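Local coordinates for conserved uncharacterized protein (predicted phosphoesterase COG0622) (Streptococcus pneumoniae, PDB 3CK2) that is a predicted phosphoesterase of the calcineurin-like superfamily that binds two manganese ions and probably hydrolyses phosphate esters, at residues T139-R147 with F159-L170. Sequence-based numbering, arbitrary orientation.
Sequences TIRECLYAR and FLTRDHEVYPGL. With SRT (S,R meso-tartaric acid), chain F.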
loop_
_atom_site.group_PDB
_atom_site.type_symbol
_atom_site.label_atom_id
_atom_site.label_comp_id
_atom_site.label_asym_id
_atom_site.label_seq_id
_atom_site.Cartn_x
_atom_site.Cartn_y
_atom_site.Cartn_z
ATOM N N THR A 139 -16.732 5.948 -4.162
ATOM C CA THR A 139 -18.002 5.243 -3.947
ATOM C C THR A 139 -18.058 4.514 -2.612
ATOM O O THR A 139 -19.135 4.326 -2.117
ATOM C CB THR A 139 -18.381 4.232 -5.104
ATOM O OG1 THR A 139 -17.442 3.162 -5.110
ATOM C CG2 THR A 139 -18.409 4.879 -6.467
ATOM N N ILE A 140 -16.916 4.081 -2.066
ATOM C CA ILE A 140 -16.843 3.360 -0.804
ATOM C C ILE A 140 -16.484 4.342 0.299
ATOM O O ILE A 140 -15.459 4.996 0.227
ATOM C CB ILE A 140 -15.784 2.215 -0.850
ATOM C CG1 ILE A 140 -16.137 1.170 -1.937
ATOM C CG2 ILE A 140 -15.593 1.533 0.567
ATOM C CD1 ILE A 140 -17.505 0.497 -1.802
ATOM N N ARG A 141 -17.383 4.504 1.268
ATOM C CA ARG A 141 -17.235 5.515 2.288
ATOM C C ARG A 141 -16.649 4.938 3.562
ATOM O O ARG A 141 -16.687 5.568 4.597
ATOM C CB ARG A 141 -18.564 6.141 2.654
ATOM C CG ARG A 141 -19.328 6.847 1.567
ATOM C CD ARG A 141 -18.743 8.130 1.223
ATOM N NE ARG A 141 -19.752 9.009 0.654
ATOM C CZ ARG A 141 -19.477 10.065 -0.120
ATOM N NH1 ARG A 141 -18.185 10.360 -0.423
ATOM N NH2 ARG A 141 -20.480 10.817 -0.608
ATOM N N GLU A 142 -16.093 3.754 3.476
ATOM C CA GLU A 142 -15.578 3.013 4.623
ATOM C C GLU A 142 -14.046 3.187 4.608
ATOM O O GLU A 142 -13.416 3.144 3.547
ATOM C CB GLU A 142 -15.988 1.535 4.459
ATOM C CG GLU A 142 -15.535 0.559 5.542
ATOM C CD GLU A 142 -16.187 0.760 6.901
ATOM O OE1 GLU A 142 -17.131 1.555 7.005
ATOM O OE2 GLU A 142 -15.746 0.126 7.880
ATOM N N CYS A 143 -13.471 3.394 5.786
ATOM C CA CYS A 143 -12.019 3.437 5.950
ATOM C C CYS A 143 -11.473 2.025 5.742
ATOM O O CYS A 143 -12.015 1.032 6.288
ATOM C CB CYS A 143 -11.670 3.936 7.342
ATOM S SG CYS A 143 -12.081 5.649 7.663
ATOM N N LEU A 144 -10.427 1.933 4.919
ATOM C CA LEU A 144 -9.898 0.652 4.485
ATOM C C LEU A 144 -8.401 0.664 4.439
ATOM O O LEU A 144 -7.784 1.711 4.285
ATOM C CB LEU A 144 -10.443 0.297 3.094
ATOM C CG LEU A 144 -11.953 -0.003 2.893
ATOM C CD1 LEU A 144 -12.261 -0.106 1.404
ATOM C CD2 LEU A 144 -12.433 -1.271 3.616
ATOM N N TYR A 145 -7.834 -0.524 4.639
ATOM C CA TYR A 145 -6.490 -0.871 4.212
ATOM C C TYR A 145 -6.573 -2.218 3.467
ATOM O O TYR A 145 -7.658 -2.780 3.282
ATOM C CB TYR A 145 -5.518 -0.906 5.396
ATOM C CG TYR A 145 -5.763 -1.962 6.446
ATOM C CD1 TYR A 145 -5.008 -3.126 6.453
ATOM C CD2 TYR A 145 -6.727 -1.780 7.471
ATOM C CE1 TYR A 145 -5.193 -4.091 7.427
ATOM C CE2 TYR A 145 -6.909 -2.726 8.447
ATOM C CZ TYR A 145 -6.148 -3.897 8.420
ATOM O OH TYR A 145 -6.313 -4.912 9.351
ATOM N N ALA A 146 -5.432 -2.717 3.023
ATOM C CA ALA A 146 -5.375 -3.891 2.135
ATOM C C ALA A 146 -4.403 -4.965 2.645
ATOM O O ALA A 146 -3.364 -4.682 3.252
ATOM C CB ALA A 146 -5.023 -3.462 0.653
ATOM N N ARG A 147 -4.806 -6.200 2.410
ATOM C CA ARG A 147 -3.972 -7.395 2.549
ATOM C C ARG A 147 -3.746 -8.032 1.172
ATOM O O ARG A 147 -4.710 -8.285 0.437
ATOM C CB ARG A 147 -4.649 -8.405 3.462
ATOM C CG ARG A 147 -3.812 -9.644 3.664
ATOM C CD ARG A 147 -4.488 -10.637 4.581
ATOM N NE ARG A 147 -5.763 -11.069 4.012
ATOM C CZ ARG A 147 -6.795 -11.551 4.716
ATOM N NH1 ARG A 147 -6.735 -11.671 6.032
ATOM N NH2 ARG A 147 -7.906 -11.898 4.102
ATOM N N PHE A 159 -9.658 -6.153 0.904
ATOM C CA PHE A 159 -9.690 -4.890 1.619
ATOM C C PHE A 159 -10.330 -5.061 2.991
ATOM O O PHE A 159 -11.312 -5.744 3.129
ATOM C CB PHE A 159 -10.383 -3.825 0.774
ATOM C CG PHE A 159 -9.623 -3.480 -0.473
ATOM C CD1 PHE A 159 -8.720 -2.453 -0.478
ATOM C CD2 PHE A 159 -9.817 -4.199 -1.638
ATOM C CE1 PHE A 159 -8.046 -2.155 -1.625
ATOM C CE2 PHE A 159 -9.144 -3.885 -2.793
ATOM C CZ PHE A 159 -8.250 -2.872 -2.781
ATOM N N LEU A 160 -9.713 -4.443 4.000
ATOM C CA LEU A 160 -10.021 -4.699 5.409
ATOM C C LEU A 160 -10.456 -3.414 6.059
ATOM O O LEU A 160 -9.994 -2.332 5.707
ATOM C CB LEU A 160 -8.807 -5.263 6.151
ATOM C CG LEU A 160 -8.499 -6.780 6.139
ATOM C CD1 LEU A 160 -8.643 -7.420 4.809
ATOM C CD2 LEU A 160 -7.086 -6.968 6.666
ATOM N N THR A 161 -11.376 -3.544 6.999
ATOM C CA THR A 161 -11.891 -2.404 7.702
ATOM C C THR A 161 -10.965 -2.110 8.868
ATOM O O THR A 161 -9.996 -2.843 9.130
ATOM C CB THR A 161 -13.331 -2.622 8.203
ATOM O OG1 THR A 161 -13.335 -3.565 9.270
ATOM C CG2 THR A 161 -14.283 -3.051 7.062
ATOM N N ARG A 162 -11.267 -1.015 9.566
ATOM C CA ARG A 162 -10.534 -0.633 10.777
ATOM C C ARG A 162 -10.741 -1.592 11.942
ATOM O O ARG A 162 -10.033 -1.481 12.975
ATOM C CB ARG A 162 -10.904 0.812 11.168
ATOM C CG ARG A 162 -10.195 1.811 10.248
ATOM C CD ARG A 162 -10.643 3.263 10.449
ATOM N NE ARG A 162 -10.324 3.760 11.777
ATOM C CZ ARG A 162 -9.468 4.722 12.059
ATOM N NH1 ARG A 162 -8.863 5.373 11.105
ATOM N NH2 ARG A 162 -9.267 5.077 13.318
ATOM N N ASP A 163 -11.686 -2.525 11.787
ATOM C CA ASP A 163 -11.836 -3.643 12.711
ATOM C C ASP A 163 -11.215 -4.924 12.176
ATOM O O ASP A 163 -11.344 -5.973 12.794
ATOM C CB ASP A 163 -13.332 -3.864 13.058
ATOM C CG ASP A 163 -13.909 -2.739 13.907
ATOM O OD1 ASP A 163 -13.142 -1.855 14.400
ATOM O OD2 ASP A 163 -15.130 -2.739 14.081
ATOM N N HIS A 164 -10.538 -4.820 11.027
ATOM C CA HIS A 164 -9.683 -5.878 10.486
ATOM C C HIS A 164 -10.509 -7.021 9.911
ATOM O O HIS A 164 -10.113 -8.195 9.955
ATOM C CB HIS A 164 -8.702 -6.380 11.557
ATOM C CG HIS A 164 -8.076 -5.286 12.363
ATOM N ND1 HIS A 164 -7.228 -4.356 11.811
ATOM C CD2 HIS A 164 -8.212 -4.944 13.673
ATOM C CE1 HIS A 164 -6.854 -3.500 12.747
ATOM N NE2 HIS A 164 -7.439 -3.836 13.886
ATOM N N GLU A 165 -11.665 -6.663 9.353
ATOM C CA GLU A 165 -12.571 -7.638 8.736
ATOM C C GLU A 165 -12.538 -7.377 7.257
ATOM O O GLU A 165 -12.431 -6.223 6.858
ATOM C CB GLU A 165 -14.004 -7.424 9.199
ATOM C CG GLU A 165 -14.197 -7.308 10.682
ATOM C CD GLU A 165 -14.361 -8.616 11.387
ATOM O OE1 GLU A 165 -14.655 -9.655 10.737
ATOM O OE2 GLU A 165 -14.243 -8.593 12.635
ATOM N N VAL A 166 -12.693 -8.419 6.443
ATOM C CA VAL A 166 -12.776 -8.243 4.998
ATOM C C VAL A 166 -14.047 -7.444 4.697
ATOM O O VAL A 166 -15.119 -7.709 5.246
ATOM C CB VAL A 166 -12.730 -9.580 4.259
ATOM C CG1 VAL A 166 -12.831 -9.419 2.772
ATOM C CG2 VAL A 166 -11.445 -10.350 4.596
ATOM N N TYR A 167 -13.901 -6.415 3.889
ATOM C CA TYR A 167 -15.047 -5.703 3.387
ATOM C C TYR A 167 -15.476 -6.320 2.041
ATOM O O TYR A 167 -14.697 -6.387 1.092
ATOM C CB TYR A 167 -14.704 -4.231 3.221
ATOM C CG TYR A 167 -15.908 -3.355 3.118
ATOM C CD1 TYR A 167 -16.706 -3.139 4.220
ATOM C CD2 TYR A 167 -16.250 -2.751 1.923
ATOM C CE1 TYR A 167 -17.809 -2.326 4.171
ATOM C CE2 TYR A 167 -17.358 -1.898 1.850
ATOM C CZ TYR A 167 -18.121 -1.687 3.000
ATOM O OH TYR A 167 -19.232 -0.922 2.977
ATOM N N PRO A 168 -16.697 -6.829 1.977
ATOM C CA PRO A 168 -17.108 -7.569 0.789
ATOM C C PRO A 168 -17.386 -6.721 -0.442
ATOM O O PRO A 168 -17.777 -5.590 -0.322
ATOM C CB PRO A 168 -18.388 -8.278 1.242
ATOM C CG PRO A 168 -18.897 -7.483 2.347
ATOM C CD PRO A 168 -17.722 -6.849 3.031
ATOM N N GLY A 169 -17.141 -7.292 -1.618
ATOM C CA GLY A 169 -17.473 -6.678 -2.872
ATOM C C GLY A 169 -16.298 -6.015 -3.520
ATOM O O GLY A 169 -16.447 -5.474 -4.618
ATOM N N LEU A 170 -15.164 -6.047 -2.830
ATOM C CA LEU A 170 -13.874 -5.453 -3.251
ATOM C C LEU A 170 -12.712 -6.426 -3.441
ATOM O O LEU A 170 -11.707 -6.043 -4.014
ATOM C CB LEU A 170 -13.403 -4.384 -2.234
ATOM C CG LEU A 170 -14.384 -3.249 -1.933
ATOM C CD1 LEU A 170 -13.790 -2.304 -0.948
ATOM C CD2 LEU A 170 -14.810 -2.530 -3.235
HETATM O O1 SRT F . -12.066 -14.246 -1.062
HETATM O O11 SRT F . -14.148 -13.511 -1.031
HETATM C C1 SRT F . -13.035 -13.703 -0.478
HETATM C C2 SRT F . -12.840 -13.237 0.942
HETATM O O2 SRT F . -11.672 -12.419 0.961
HETATM C C3 SRT F . -12.611 -14.365 1.967
HETATM O O3 SRT F . -13.087 -15.623 1.462
HETATM C C4 SRT F . -13.237 -14.057 3.317
HETATM O O4 SRT F . -13.020 -14.843 4.270
HETATM O O41 SRT F . -13.929 -13.024 3.486
HETATM O O HOH W 1 -13.285 0.803 8.597
#
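Tyr145 and Leu160 form a hydrogen-bonded pair of an antiparallel beta hairpin, built from strands 145-150 and 154-160 of the mixed sheet that also holds strand 7-12. Tyr145 N donates to Leu160 O at 3.0 Å and Leu160 N returns a bond to Tyr145 O (2.7 Å), so all four backbone polar atoms are satisfied. With CG wedged between its backbone N and carbonyl carbon (chi1 65°), Tyr145 brings one ring face over Leu160, whose CB sits 3.9 Å from the ring centroid in a CH-pi contact. The phenol then reaches the loop beyond the strand: Tyr145 OH hydrogen-bonds His164 ND1 at the imidazole edge (2.7 Å), and has a second partner in Tyr29 OH of helix 19-29. His164 NE2 binds Glu24 of that helix, so both imidazole nitrogens are engaged.

Next to this pair a water bridges the two segments. It donates to Cys143 O (2.6 Å) and Glu142 OE2 and accepts from Arg162 N (2.9 Å), near the start of the type I turn 161-164. Thr161 suits that turn because its OG1 accepts from Asp163 N in an ST turn. Arg162 suits its place by its length: its CD packs on Cys143 CB while its guanidinium reaches Asp18 and Ile133 O. Leu144 CD1 meets Leu170 CD1 at 3.6 Å, and Glu142 CG lies over a face of the Tyr167 ring. Val166 CG1 lies 3.7 Å from O2 of the bound meso-tartaric acid. Backbone bonds and water thus join the segments, while the phenol-imidazole pair, with Tyr29 and Glu24, ties the loop to helix 19-29.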